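Local coordinates for tannase (Lactobacillus plantarum, PDB 4JUI), which probably hydrolyses gallate esters such as those of tannins, as an enzyme of the alpha/beta-hydrolase clan, at residues N74-Y79 with G167-L172; G78-P83 with R115-V120; M137-R142 with L189-A194; G162-G167 with C205-L210. The protein carries 1 engineered substitution. All blocks are in the same frame, centred on the assembly; numbering follows the deposited sequence.

Contact 1 (N74-Y79 with G167-L172); sequences NTVGGY and GATSAL. With EGR (ethyl 3,4,5-trihydroxybenzoate), chain C.
Tyr79 lays its phenol ring between the bound ester and Ala168. In the ring plane, at the edge, the ligand hydroxyl O09 lies 3.5 Å from Tyr79 CD2; at the far end, the methyl CB of Ala168 sits 3.5 Å from Tyr79 OH. The hydroxyl's hydrogen-bond partner is the carbonyl oxygen of Ile207, so the Ala168 methyl makes only van der Waals contact with it; Phe133 meets the ring edge-to-face and also fixes its tilt. The other flat group is the Asn74 amide. Its ND2 stands 3.8 Å from Thr169 CB, the two side chains crossing at a slant, and donates a hydrogen bond to the carbonyl oxygen of Gly166. With CG placed between the backbone N and carbonyl carbon (chi1 74°), OD1 folds over its own loop and accepts from Val76 N at 2.9 Å, in the amide plane and on a lone pair: an Asx turn. Asparagine suits the place because one amide can accept from the loop and donate to the helix. Thr169 turns OG1 back to the Ala165 carbonyl, which satisfies it; CB and CG2 face the amide, and Val76 CG1 lies 4.3 Å from Thr169 OG1. The small Ala168 lets the tyrosine hydroxyl come close. Loop 74-79, thus pinned to helix 165-175, holds Gly78 N 2.6 Å from the ester carbonyl oxygen O05 in an almost straight bond (177°). This geometry is consistent with one arm of an oxyanion hole, the N-H stabilising negative charge on O05 during ester cleavage.

Contact 2 (G78-P83 with R115-V120); sequences GYLPGP and RGRTTV. With EGR (ethyl 3,4,5-trihydroxybenzoate), chain C.
Arg117 slides its guanidinium under Leu80, whose CD2 methyl lies over one face, 3.7 Å from CZ and displaced toward the rim. The in-plane edge serves the backbone: NE donates to Gly78 O at 2.8 Å, 2° out of the guanidinium plane and nearly straight (176°). CG stands between the backbone N and carbonyl carbon (chi1 53°), and the extended chain runs past Tyr79 O, which accepts from Arg117 N at 2.9 Å. Arg117 thus holds two successive carbonyls, Tyr79 O through its backbone N and Gly78 O through NE; the long chain suits arginine to the second. Pro81 packs into the type I turn 116-119, crossing Thr118 at about a right angle, with its CG 3.2 Å from Thr119 OG1. That hydroxyl accepts from Gly116 N at 3.0 Å. Gly116 CA lies 3.4 Å from Pro81 N; a CB would point into Pro81 N and Leu80 C, so glycine suits. A water donates to both Leu80 O and Arg115 O, linking the backbones. Both loops follow neighbouring parallel strands, 70-73 and 108-112; Arg115 forms a salt bridge with Asp136 on helix 132-146, while Arg117 NH1 reaches Asn360 on helix 357-361.

Contact 3 (M137-R142 with L189-A194); sequences MKAAIR and LGAAPA
Arg142 and Ala192 are joined by a water that accepts from Arg142 NH1 at 2.7 Å and donates to Ala192 O at 2.7 Å. NH1 also makes a salt bridge with Glu183, and NE makes one with Asp196, so the guanidinium is held on more than one edge. Ala194 O occupies a face of it, 3.2 Å above the plane and offset toward the rim; it touches CD at 3.4 Å, but its angle to NE is too poor for a bond. With CG beside the backbone N (chi1 -67°) and the chain extended to NE, the arginine reaches across the loop, its methylenes against the carbonyls of Ala192 and Ala194, its charge at the two acids. The place is one in the alpha/beta/alpha layering of the hydrolase fold: helix 132-146, whose Met137 and Ile141 pack on strand 70-73, meets the loop that leaves helix 183-189 through a Schellman motif at Gly190, where positive phi suits glycine. Small alanines allow this close approach. Ala139 CB faces Ala191 CB at 4.1 Å, and Ala192 CB rests 3.6 Å from the carbonyl O of Arg142. A second water accepts a hydrogen bond from Ala192 N and donates one to Ala139 O.

Contact 4 (G162-G167 with C205-L210); sequences GTAAGG and CPIHNL. Engineered in segment 162-167: Ala164 (natural residue Ser). With EGR (ethyl 3,4,5-trihydroxybenzoate), chain C.
Ile207 divides its two branches between protein and ligand. CG1, beside the backbone N, lies 4.0 Å from Ala164 CB, while CG2, anti to that N (the two fixed by chi1 -57°), points to the trihydroxybenzoate ring, 3.7 Å from C08. A beta-branched residue suits the spot because it serves both surfaces. Cys205 SG packs 3.8 Å from Thr163 CG2 and also touches Ala164 CB. Pro206 sets its CB against the backbone of Gly167, where the lack of a side chain permits the approach. The main-chain bond between the segments is Ile207 N to Ala164 O, 3.1 Å and fairly straight, although the N-H comes from above the carbonyl plane. A CA-H...O contact runs the other way, Ala164 CA standing 3.1 Å from Cys205 O. Ala164 is an engineered replacement of a natural serine; its CB lies 3.1 Å from the ester carbonyl oxygen O05 and as close to the alkoxy oxygen O03, with His452 alongside. Ala165 N donates to O05 at 2.8 Å, as does Gly78 N. A strained residue (phi 64°, psi -119°) in a turn between strand 158-163 and helix 165-175, in a natural Gly-X-Ser-X-Gly sequence, has the hallmarks of the nucleophile elbow of alpha/beta hydrolases, the natural serine being the probable nucleophile, and the two N-H groups on O05 are consistent with its oxyanion hole.

Contacts 1, 2 and 4 all touch the bound ester, whereas contact 3 lies apart on the flank of the sheet, its centre about 22 Å from that of contact 4. Contacts 1 and 4, centres about 5 Å apart, share Gly167, and each supplies one N-H to O05, from Gly78 and Ala165. Tyr79 OH is 2.8 Å from Ile207 O, a probable hydrogen bond joining them. Contact 2 starts from the loop of contact 1, sharing Gly78 and Tyr79, and ties it to segment 115-120; their centres are about 11 Å apart. From contact 3, Met137 CG lies 4.0 Å from Thr169 CG2, and Leu189 CD1 3.7 Å from Arg115 NH2. Lys344, Asp422 and His452 complete the ligand's hydrogen bonds.

Contact 1 (N74-Y79 with G167-L172)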
loop_
_atom_site.group_PDB
_atom_site.type_symbol
_atom_site.label_atom_id
_atom_site.label_comp_id
_atom_site.label_asym_id
_atom_site.label_seq_id
_atom_site.Cartn_x
_atom_site.Cartn_y
_atom_site.Cartn_z
ATOM N N ASN A 74 -1.521 7.803 4.102
ATOM C CA ASN A 74 -0.193 7.740 4.693
ATOM C C ASN A 74 0.865 8.057 3.643
ATOM O O ASN A 74 0.611 7.937 2.449
ATOM C CB ASN A 74 0.054 6.379 5.357
ATOM C CG ASN A 74 0.290 5.272 4.354
ATOM O OD1 ASN A 74 1.331 5.238 3.702
ATOM N ND2 ASN A 74 -0.663 4.343 4.243
ATOM N N THR A 75 2.046 8.473 4.093
ATOM C CA THR A 75 3.138 8.812 3.177
ATOM C C THR A 75 4.251 7.763 3.201
ATOM O O THR A 75 5.379 8.033 2.792
ATOM C CB THR A 75 3.734 10.190 3.513
ATOM O OG1 THR A 75 4.210 10.183 4.863
ATOM C CG2 THR A 75 2.669 11.270 3.376
ATOM N N VAL A 76 3.922 6.560 3.654
ATOM C CA VAL A 76 4.914 5.486 3.717
ATOM C C VAL A 76 5.279 5.010 2.310
ATOM O O VAL A 76 4.399 4.695 1.493
ATOM C CB VAL A 76 4.416 4.293 4.548
ATOM C CG1 VAL A 76 5.420 3.144 4.496
ATOM C CG2 VAL A 76 4.170 4.717 5.998
ATOM N N GLY A 77 6.581 4.984 2.035
ATOM C CA GLY A 77 7.119 4.386 0.827
ATOM C C GLY A 77 8.434 3.695 1.158
ATOM O O GLY A 77 9.218 4.198 1.963
ATOM N N GLY A 78 8.676 2.536 0.554
ATOM C CA GLY A 78 9.913 1.816 0.791
ATOM C C GLY A 78 10.035 1.312 2.218
ATOM O O GLY A 78 11.130 0.940 2.654
ATOM N N TYR A 79 8.908 1.282 2.935
ATOM C CA TYR A 79 8.883 0.910 4.349
ATOM C C TYR A 79 9.731 1.869 5.177
ATOM O O TYR A 79 10.204 1.539 6.264
ATOM C CB TYR A 79 9.265 -0.571 4.549
ATOM C CG TYR A 79 8.115 -1.486 4.195
ATOM C CD1 TYR A 79 6.990 -1.566 5.016
ATOM C CD2 TYR A 79 8.114 -2.216 3.007
ATOM C CE1 TYR A 79 5.908 -2.381 4.682
ATOM C CE2 TYR A 79 7.035 -3.025 2.662
ATOM C CZ TYR A 79 5.945 -3.113 3.504
ATOM O OH TYR A 79 4.879 -3.922 3.166
ATOM N N GLY A 167 0.505 1.338 0.459
ATOM C CA GLY A 167 -0.656 0.580 0.029
ATOM C C GLY A 167 -0.808 -0.690 0.841
ATOM O O GLY A 167 -1.922 -1.077 1.196
ATOM N N ALA A 168 0.315 -1.350 1.129
ATOM C CA ALA A 168 0.310 -2.501 2.019
ATOM C C ALA A 168 -0.134 -2.082 3.420
ATOM O O ALA A 168 -0.851 -2.814 4.095
ATOM C CB ALA A 168 1.694 -3.172 2.056
ATOM N N THR A 169 0.284 -0.898 3.851
ATOM C CA THR A 169 -0.139 -0.374 5.152
ATOM C C THR A 169 -1.659 -0.179 5.219
ATOM O O THR A 169 -2.312 -0.631 6.175
ATOM C CB THR A 169 0.581 0.945 5.491
ATOM O OG1 THR A 169 1.998 0.728 5.488
ATOM C CG2 THR A 169 0.153 1.446 6.863
ATOM N N SER A 170 -2.216 0.481 4.205
ATOM C CA SER A 170 -3.664 0.665 4.091
ATOM C C SER A 170 -4.392 -0.675 4.078
ATOM O O SER A 170 -5.327 -0.878 4.837
ATOM C CB SER A 170 -3.996 1.470 2.831
ATOM O OG SER A 170 -5.397 1.633 2.685
ATOM N N ALA A 171 -3.938 -1.599 3.232
ATOM C CA ALA A 171 -4.534 -2.938 3.156
ATOM C C ALA A 171 -4.445 -3.700 4.485
ATOM O O ALA A 171 -5.401 -4.376 4.891
ATOM C CB ALA A 171 -3.882 -3.751 2.024
ATOM N N LEU A 172 -3.303 -3.599 5.160
ATOM C CA LEU A 172 -3.120 -4.318 6.412
ATOM C C LEU A 172 -4.074 -3.766 7.470
ATOM O O LEU A 172 -4.670 -4.524 8.239
ATOM C CB LEU A 172 -1.667 -4.221 6.869
ATOM C CG LEU A 172 -1.273 -5.086 8.058
ATOM C CD1 LEU A 172 -1.618 -6.559 7.790
ATOM C CD2 LEU A 172 0.215 -4.904 8.341
HETATM C C01 EGR C . 9.963 2.970 -3.118
HETATM C C02 EGR C . 8.654 2.892 -3.852
HETATM O O03 EGR C . 7.560 2.243 -3.261
HETATM C C04 EGR C . 7.650 1.416 -2.141
HETATM O O05 EGR C . 6.976 1.585 -1.128
HETATM C C06 EGR C . 8.338 0.113 -2.291
HETATM C C07 EGR C . 8.621 -0.631 -1.159
HETATM C C08 EGR C . 9.281 -1.833 -1.296
HETATM O O09 EGR C . 9.568 -2.579 -0.177
HETATM C C10 EGR C . 9.645 -2.282 -2.560
HETATM O O11 EGR C . 10.296 -3.489 -2.691
HETATM C C12 EGR C . 9.348 -1.532 -3.688
HETATM O O13 EGR C . 9.699 -1.955 -4.944
HETATM C C14 EGR C . 8.689 -0.330 -3.550
#

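Contact 2 (G78-P83 with R115-V120)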
loop_
_atom_site.group_PDB
_atom_site.type_symbol
_atom_site.label_atom_id
_atom_site.label_comp_id
_atom_site.label_asym_id
_atom_site.label_seq_id
_atom_site.Cartn_x
_atom_site.Cartn_y
_atom_site.Cartn_z
ATOM N N GLY A 78 8.676 2.536 0.554
ATOM C CA GLY A 78 9.913 1.816 0.791
ATOM C C GLY A 78 10.035 1.312 2.218
ATOM O O GLY A 78 11.130 0.940 2.654
ATOM N N TYR A 79 8.908 1.282 2.935
ATOM C CA TYR A 79 8.883 0.910 4.349
ATOM C C TYR A 79 9.731 1.869 5.177
ATOM O O TYR A 79 10.204 1.539 6.264
ATOM C CB TYR A 79 9.265 -0.571 4.549
ATOM C CG TYR A 79 8.115 -1.486 4.195
ATOM C CD1 TYR A 79 6.990 -1.566 5.016
ATOM C CD2 TYR A 79 8.114 -2.216 3.007
ATOM C CE1 TYR A 79 5.908 -2.381 4.682
ATOM C CE2 TYR A 79 7.035 -3.025 2.662
ATOM C CZ TYR A 79 5.945 -3.113 3.504
ATOM O OH TYR A 79 4.879 -3.922 3.166
ATOM N N LEU A 80 9.872 3.080 4.650
ATOM C CA LEU A 80 10.595 4.156 5.310
ATOM C C LEU A 80 9.597 4.946 6.169
ATOM O O LEU A 80 8.382 4.732 6.061
ATOM C CB LEU A 80 11.251 5.042 4.245
ATOM C CG LEU A 80 12.445 4.403 3.535
ATOM C CD1 LEU A 80 12.800 5.208 2.299
ATOM C CD2 LEU A 80 13.634 4.312 4.481
ATOM N N PRO A 81 10.095 5.828 7.049
ATOM C CA PRO A 81 9.168 6.636 7.852
ATOM C C PRO A 81 8.272 7.480 6.958
ATOM O O PRO A 81 8.727 7.930 5.898
ATOM C CB PRO A 81 10.106 7.540 8.653
ATOM C CG PRO A 81 11.394 6.766 8.735
ATOM C CD PRO A 81 11.499 6.107 7.396
ATOM N N GLY A 82 7.023 7.687 7.369
ATOM C CA GLY A 82 6.092 8.480 6.585
ATOM C C GLY A 82 5.568 9.630 7.426
ATOM O O GLY A 82 4.638 9.446 8.213
ATOM N N PRO A 83 6.154 10.827 7.255
ATOM C CA PRO A 83 5.766 11.962 8.099
ATOM C C PRO A 83 4.302 12.349 7.908
ATOM O O PRO A 83 3.697 12.057 6.868
ATOM C CB PRO A 83 6.680 13.097 7.616
ATOM C CG PRO A 83 7.832 12.401 6.936
ATOM C CD PRO A 83 7.233 11.177 6.315
ATOM N N ARG A 115 6.271 5.690 11.880
ATOM C CA ARG A 115 7.663 5.241 11.939
ATOM C C ARG A 115 7.996 4.285 10.796
ATOM O O ARG A 115 7.119 3.577 10.297
ATOM C CB ARG A 115 7.938 4.509 13.256
ATOM C CG ARG A 115 7.902 5.371 14.516
ATOM C CD ARG A 115 7.987 4.468 15.756
ATOM N NE ARG A 115 6.721 3.773 16.001
ATOM C CZ ARG A 115 6.565 2.699 16.773
ATOM N NH1 ARG A 115 7.606 2.126 17.374
ATOM N NH2 ARG A 115 5.349 2.185 16.924
ATOM N N GLY A 116 9.265 4.268 10.393
ATOM C CA GLY A 116 9.733 3.351 9.360
ATOM C C GLY A 116 11.075 2.741 9.703
ATOM O O GLY A 116 11.614 2.963 10.787
ATOM N N ARG A 117 11.634 1.975 8.774
ATOM C CA ARG A 117 12.778 1.123 9.112
ATOM C C ARG A 117 14.048 1.866 9.533
ATOM O O ARG A 117 14.934 1.275 10.147
ATOM C CB ARG A 117 13.085 0.173 7.951
ATOM C CG ARG A 117 13.266 0.884 6.617
ATOM C CD ARG A 117 13.280 -0.118 5.473
ATOM N NE ARG A 117 13.416 0.512 4.159
ATOM C CZ ARG A 117 14.581 0.843 3.606
ATOM N NH1 ARG A 117 15.722 0.626 4.257
ATOM N NH2 ARG A 117 14.606 1.406 2.403
ATOM N N THR A 118 14.133 3.149 9.202
ATOM C CA THR A 118 15.300 3.958 9.535
ATOM C C THR A 118 15.078 4.855 10.756
ATOM O O THR A 118 15.975 5.591 11.154
ATOM C CB THR A 118 15.696 4.854 8.357
ATOM O OG1 THR A 118 14.561 5.625 7.946
ATOM C CG2 THR A 118 16.192 4.008 7.188
ATOM N N THR A 119 13.887 4.798 11.343
ATOM C CA THR A 119 13.582 5.640 12.508
ATOM C C THR A 119 14.412 5.232 13.722
ATOM O O THR A 119 14.480 4.052 14.074
ATOM C CB THR A 119 12.099 5.562 12.901
ATOM O OG1 THR A 119 11.289 6.029 11.822
ATOM C CG2 THR A 119 11.835 6.411 14.150
ATOM N N VAL A 120 15.048 6.206 14.368
ATOM C CA VAL A 120 15.775 5.916 15.597
ATOM C C VAL A 120 15.248 6.786 16.730
ATOM O O VAL A 120 14.689 7.862 16.490
ATOM C CB VAL A 120 17.310 6.081 15.444
ATOM C CG1 VAL A 120 17.866 5.097 14.417
ATOM C CG2 VAL A 120 17.668 7.511 15.075
HETATM C C01 EGR C . 9.963 2.970 -3.118
HETATM C C02 EGR C . 8.654 2.892 -3.852
HETATM O O03 EGR C . 7.560 2.243 -3.261
HETATM C C04 EGR C . 7.650 1.416 -2.141
HETATM O O05 EGR C . 6.976 1.585 -1.128
HETATM C C06 EGR C . 8.338 0.113 -2.291
HETATM C C07 EGR C . 8.621 -0.631 -1.159
HETATM C C08 EGR C . 9.281 -1.833 -1.296
HETATM O O09 EGR C . 9.568 -2.579 -0.177
HETATM C C10 EGR C . 9.645 -2.282 -2.560
HETATM O O11 EGR C . 10.296 -3.489 -2.691
HETATM C C12 EGR C . 9.348 -1.532 -3.688
HETATM O O13 EGR C . 9.699 -1.955 -4.944
HETATM C C14 EGR C . 8.689 -0.330 -3.550
HETATM O O HOH W 1 6.899 2.873 7.623
#

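Contact 3 (M137-R142 with L189-A194)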
loop_
_atom_site.group_PDB
_atom_site.type_symbol
_atom_site.label_atom_id
_atom_site.label_comp_id
_atom_site.label_asym_id
_atom_site.label_seq_id
_atom_site.Cartn_x
_atom_site.Cartn_y
_atom_site.Cartn_z
ATOM N N MET A 137 -0.183 3.111 12.513
ATOM C CA MET A 137 -1.414 3.316 11.753
ATOM C C MET A 137 -2.623 2.977 12.621
ATOM O O MET A 137 -3.588 3.743 12.688
ATOM C CB MET A 137 -1.412 2.470 10.469
ATOM C CG MET A 137 -2.582 2.758 9.519
ATOM S SD MET A 137 -2.454 4.393 8.750
ATOM C CE MET A 137 -3.721 5.323 9.600
ATOM N N LYS A 138 -2.546 1.845 13.314
ATOM C CA LYS A 138 -3.615 1.433 14.216
ATOM C C LYS A 138 -3.799 2.403 15.380
ATOM O O LYS A 138 -4.929 2.687 15.774
ATOM C CB LYS A 138 -3.353 0.025 14.739
ATOM C CG LYS A 138 -3.636 -1.050 13.708
ATOM C CD LYS A 138 -3.039 -2.369 14.146
ATOM C CE LYS A 138 -3.461 -3.490 13.201
ATOM N NZ LYS A 138 -4.909 -3.808 13.370
ATOM N N ALA A 139 -2.693 2.895 15.934
ATOM C CA ALA A 139 -2.782 3.849 17.039
ATOM C C ALA A 139 -3.468 5.133 16.571
ATOM O O ALA A 139 -4.265 5.726 17.302
ATOM C CB ALA A 139 -1.402 4.140 17.623
ATOM N N ALA A 140 -3.176 5.558 15.343
ATOM C CA ALA A 140 -3.796 6.767 14.812
ATOM C C ALA A 140 -5.284 6.546 14.594
ATOM O O ALA A 140 -6.090 7.434 14.844
ATOM C CB ALA A 140 -3.137 7.183 13.516
ATOM N N ILE A 141 -5.642 5.364 14.107
ATOM C CA ILE A 141 -7.046 5.023 13.911
ATOM C C ILE A 141 -7.770 4.997 15.259
ATOM O O ILE A 141 -8.893 5.497 15.384
ATOM C CB ILE A 141 -7.198 3.663 13.205
ATOM C CG1 ILE A 141 -6.655 3.744 11.774
ATOM C CG2 ILE A 141 -8.652 3.223 13.202
ATOM C CD1 ILE A 141 -6.354 2.386 11.164
ATOM N N ARG A 142 -7.122 4.430 16.273
ATOM C CA ARG A 142 -7.724 4.394 17.602
ATOM C C ARG A 142 -7.930 5.790 18.167
ATOM O O ARG A 142 -8.907 6.030 18.874
ATOM C CB ARG A 142 -6.892 3.538 18.560
ATOM C CG ARG A 142 -6.898 2.069 18.179
ATOM C CD ARG A 142 -6.243 1.186 19.230
ATOM N NE ARG A 142 -6.374 -0.215 18.837
ATOM C CZ ARG A 142 -6.334 -1.250 19.670
ATOM N NH1 ARG A 142 -6.163 -1.066 20.976
ATOM N NH2 ARG A 142 -6.474 -2.477 19.185
ATOM N N LEU A 189 2.672 1.642 23.804
ATOM C CA LEU A 189 2.656 3.013 23.305
ATOM C C LEU A 189 1.695 3.905 24.081
ATOM O O LEU A 189 1.812 5.135 24.040
ATOM C CB LEU A 189 2.259 3.058 21.825
ATOM C CG LEU A 189 3.250 2.587 20.764
ATOM C CD1 LEU A 189 2.673 2.862 19.373
ATOM C CD2 LEU A 189 4.581 3.288 20.938
ATOM N N GLY A 190 0.724 3.304 24.764
ATOM C CA GLY A 190 -0.340 4.091 25.373
ATOM C C GLY A 190 -1.295 4.651 24.332
ATOM O O GLY A 190 -1.646 5.837 24.354
ATOM N N ALA A 191 -1.714 3.793 23.405
ATOM C CA ALA A 191 -2.687 4.180 22.389
ATOM C C ALA A 191 -4.049 4.379 23.034
ATOM O O ALA A 191 -4.314 3.850 24.119
ATOM C CB ALA A 191 -2.771 3.127 21.308
ATOM N N ALA A 192 -4.911 5.138 22.358
ATOM C CA ALA A 192 -6.256 5.406 22.845
ATOM C C ALA A 192 -7.063 4.122 23.022
ATOM O O ALA A 192 -6.885 3.149 22.267
ATOM C CB ALA A 192 -6.981 6.370 21.890
ATOM N N PRO A 193 -7.949 4.107 24.030
ATOM C CA PRO A 193 -8.814 2.951 24.274
ATOM C C PRO A 193 -10.015 2.954 23.329
ATOM O O PRO A 193 -11.110 3.427 23.662
ATOM C CB PRO A 193 -9.257 3.157 25.723
ATOM C CG PRO A 193 -9.282 4.643 25.883
ATOM C CD PRO A 193 -8.131 5.156 25.052
ATOM N N ALA A 194 -9.789 2.432 22.133
ATOM C CA ALA A 194 -10.826 2.365 21.116
ATOM C C ALA A 194 -10.462 1.248 20.153
ATOM O O ALA A 194 -9.404 0.636 20.286
ATOM C CB ALA A 194 -10.957 3.698 20.395
HETATM O O HOH W 2 -3.916 6.181 19.991
HETATM O O HOH W 3 -5.387 0.920 22.560
#

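Contact 4 (G162-G167 with C205-L210)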
loop_
_atom_site.group_PDB
_atom_site.type_symbol
_atom_site.label_atom_id
_atom_site.label_comp_id
_atom_site.label_asym_id
_atom_site.label_seq_id
_atom_site.Cartn_x
_atom_site.Cartn_y
_atom_site.Cartn_z
ATOM N N GLY A 162 -3.039 4.657 0.605
ATOM C CA GLY A 162 -1.592 4.654 0.554
ATOM C C GLY A 162 -1.077 4.038 -0.729
ATOM O O GLY A 162 -1.825 3.347 -1.429
ATOM N N THR A 163 0.194 4.298 -1.033
ATOM C CA THR A 163 0.835 3.796 -2.254
ATOM C C THR A 163 2.016 2.894 -1.913
ATOM O O THR A 163 2.830 3.241 -1.051
ATOM C CB THR A 163 1.345 4.981 -3.108
ATOM O OG1 THR A 163 0.232 5.773 -3.543
ATOM C CG2 THR A 163 2.095 4.496 -4.339
ATOM N N ALA A 164 2.106 1.750 -2.594
ATOM C CA ALA A 164 3.249 0.844 -2.482
ATOM C C ALA A 164 3.381 0.259 -1.068
ATOM O O ALA A 164 2.455 -0.414 -0.608
ATOM C CB ALA A 164 4.508 1.550 -2.925
ATOM N N ALA A 165 4.489 0.506 -0.362
ATOM C CA ALA A 165 4.537 0.084 1.037
ATOM C C ALA A 165 3.362 0.705 1.801
ATOM O O ALA A 165 2.792 0.086 2.709
ATOM C CB ALA A 165 5.875 0.461 1.694
ATOM N N GLY A 166 2.988 1.916 1.403
ATOM C CA GLY A 166 1.858 2.604 2.013
ATOM C C GLY A 166 0.536 1.969 1.633
ATOM O O GLY A 166 -0.444 2.046 2.385
ATOM N N GLY A 167 0.505 1.338 0.459
ATOM C CA GLY A 167 -0.656 0.580 0.029
ATOM C C GLY A 167 -0.808 -0.690 0.841
ATOM O O GLY A 167 -1.922 -1.077 1.196
ATOM N N CYS A 205 -0.841 -0.090 -5.740
ATOM C CA CYS A 205 0.280 -1.034 -5.830
ATOM C C CYS A 205 0.821 -1.578 -4.502
ATOM O O CYS A 205 2.007 -1.432 -4.209
ATOM C CB CYS A 205 1.426 -0.443 -6.670
ATOM S SG CYS A 205 2.152 1.108 -6.089
ATOM N N PRO A 206 -0.042 -2.232 -3.709
ATOM C CA PRO A 206 0.400 -2.637 -2.373
ATOM C C PRO A 206 1.569 -3.631 -2.423
ATOM O O PRO A 206 1.450 -4.709 -3.018
ATOM C CB PRO A 206 -0.849 -3.296 -1.769
ATOM C CG PRO A 206 -1.692 -3.707 -2.973
ATOM C CD PRO A 206 -1.436 -2.626 -3.986
ATOM N N ILE A 207 2.697 -3.246 -1.832
ATOM C CA ILE A 207 3.875 -4.108 -1.788
ATOM C C ILE A 207 3.773 -4.973 -0.524
ATOM O O ILE A 207 4.260 -4.604 0.550
ATOM C CB ILE A 207 5.181 -3.283 -1.810
ATOM C CG1 ILE A 207 5.228 -2.381 -3.043
ATOM C CG2 ILE A 207 6.413 -4.190 -1.783
ATOM C CD1 ILE A 207 5.395 -3.136 -4.358
ATOM N N HIS A 208 3.088 -6.104 -0.665
ATOM C CA HIS A 208 2.730 -6.963 0.460
ATOM C C HIS A 208 2.947 -8.414 0.056
ATOM O O HIS A 208 3.411 -8.683 -1.061
ATOM C CB HIS A 208 1.260 -6.753 0.836
ATOM C CG HIS A 208 0.301 -7.389 -0.118
ATOM N ND1 HIS A 208 0.038 -6.864 -1.371
ATOM C CD2 HIS A 208 -0.443 -8.515 -0.024
ATOM C CE1 HIS A 208 -0.828 -7.635 -1.994
ATOM N NE2 HIS A 208 -1.136 -8.651 -1.203
ATOM N N ASN A 209 2.580 -9.337 0.948
ATOM C CA ASN A 209 2.808 -10.766 0.742
ATOM C C ASN A 209 4.288 -11.021 0.452
ATOM O O ASN A 209 4.645 -11.792 -0.450
ATOM C CB ASN A 209 1.906 -11.302 -0.379
ATOM C CG ASN A 209 1.840 -12.807 -0.400
ATOM O OD1 ASN A 209 2.285 -13.479 0.536
ATOM N ND2 ASN A 209 1.288 -13.356 -1.482
ATOM N N LEU A 210 5.142 -10.392 1.256
ATOM C CA LEU A 210 6.559 -10.263 0.948
ATOM C C LEU A 210 7.249 -11.624 0.905
ATOM O O LEU A 210 8.167 -11.836 0.110
ATOM C CB LEU A 210 7.245 -9.346 1.977
ATOM C CG LEU A 210 6.645 -7.943 2.095
ATOM C CD1 LEU A 210 7.366 -7.133 3.186
ATOM C CD2 LEU A 210 6.720 -7.236 0.761
HETATM C C01 EGR C . 9.963 2.970 -3.118
HETATM C C02 EGR C . 8.654 2.892 -3.852
HETATM O O03 EGR C . 7.560 2.243 -3.261
HETATM C C04 EGR C . 7.650 1.416 -2.141
HETATM O O05 EGR C . 6.976 1.585 -1.128
HETATM C C06 EGR C . 8.338 0.113 -2.291
HETATM C C07 EGR C . 8.621 -0.631 -1.159
HETATM C C08 EGR C . 9.281 -1.833 -1.296
HETATM O O09 EGR C . 9.568 -2.579 -0.177
HETATM C C10 EGR C . 9.645 -2.282 -2.560
HETATM O O11 EGR C . 10.296 -3.489 -2.691
HETATM C C12 EGR C . 9.348 -1.532 -3.688
HETATM O O13 EGR C . 9.699 -1.955 -4.944
HETATM C C14 EGR C . 8.689 -0.330 -3.550
#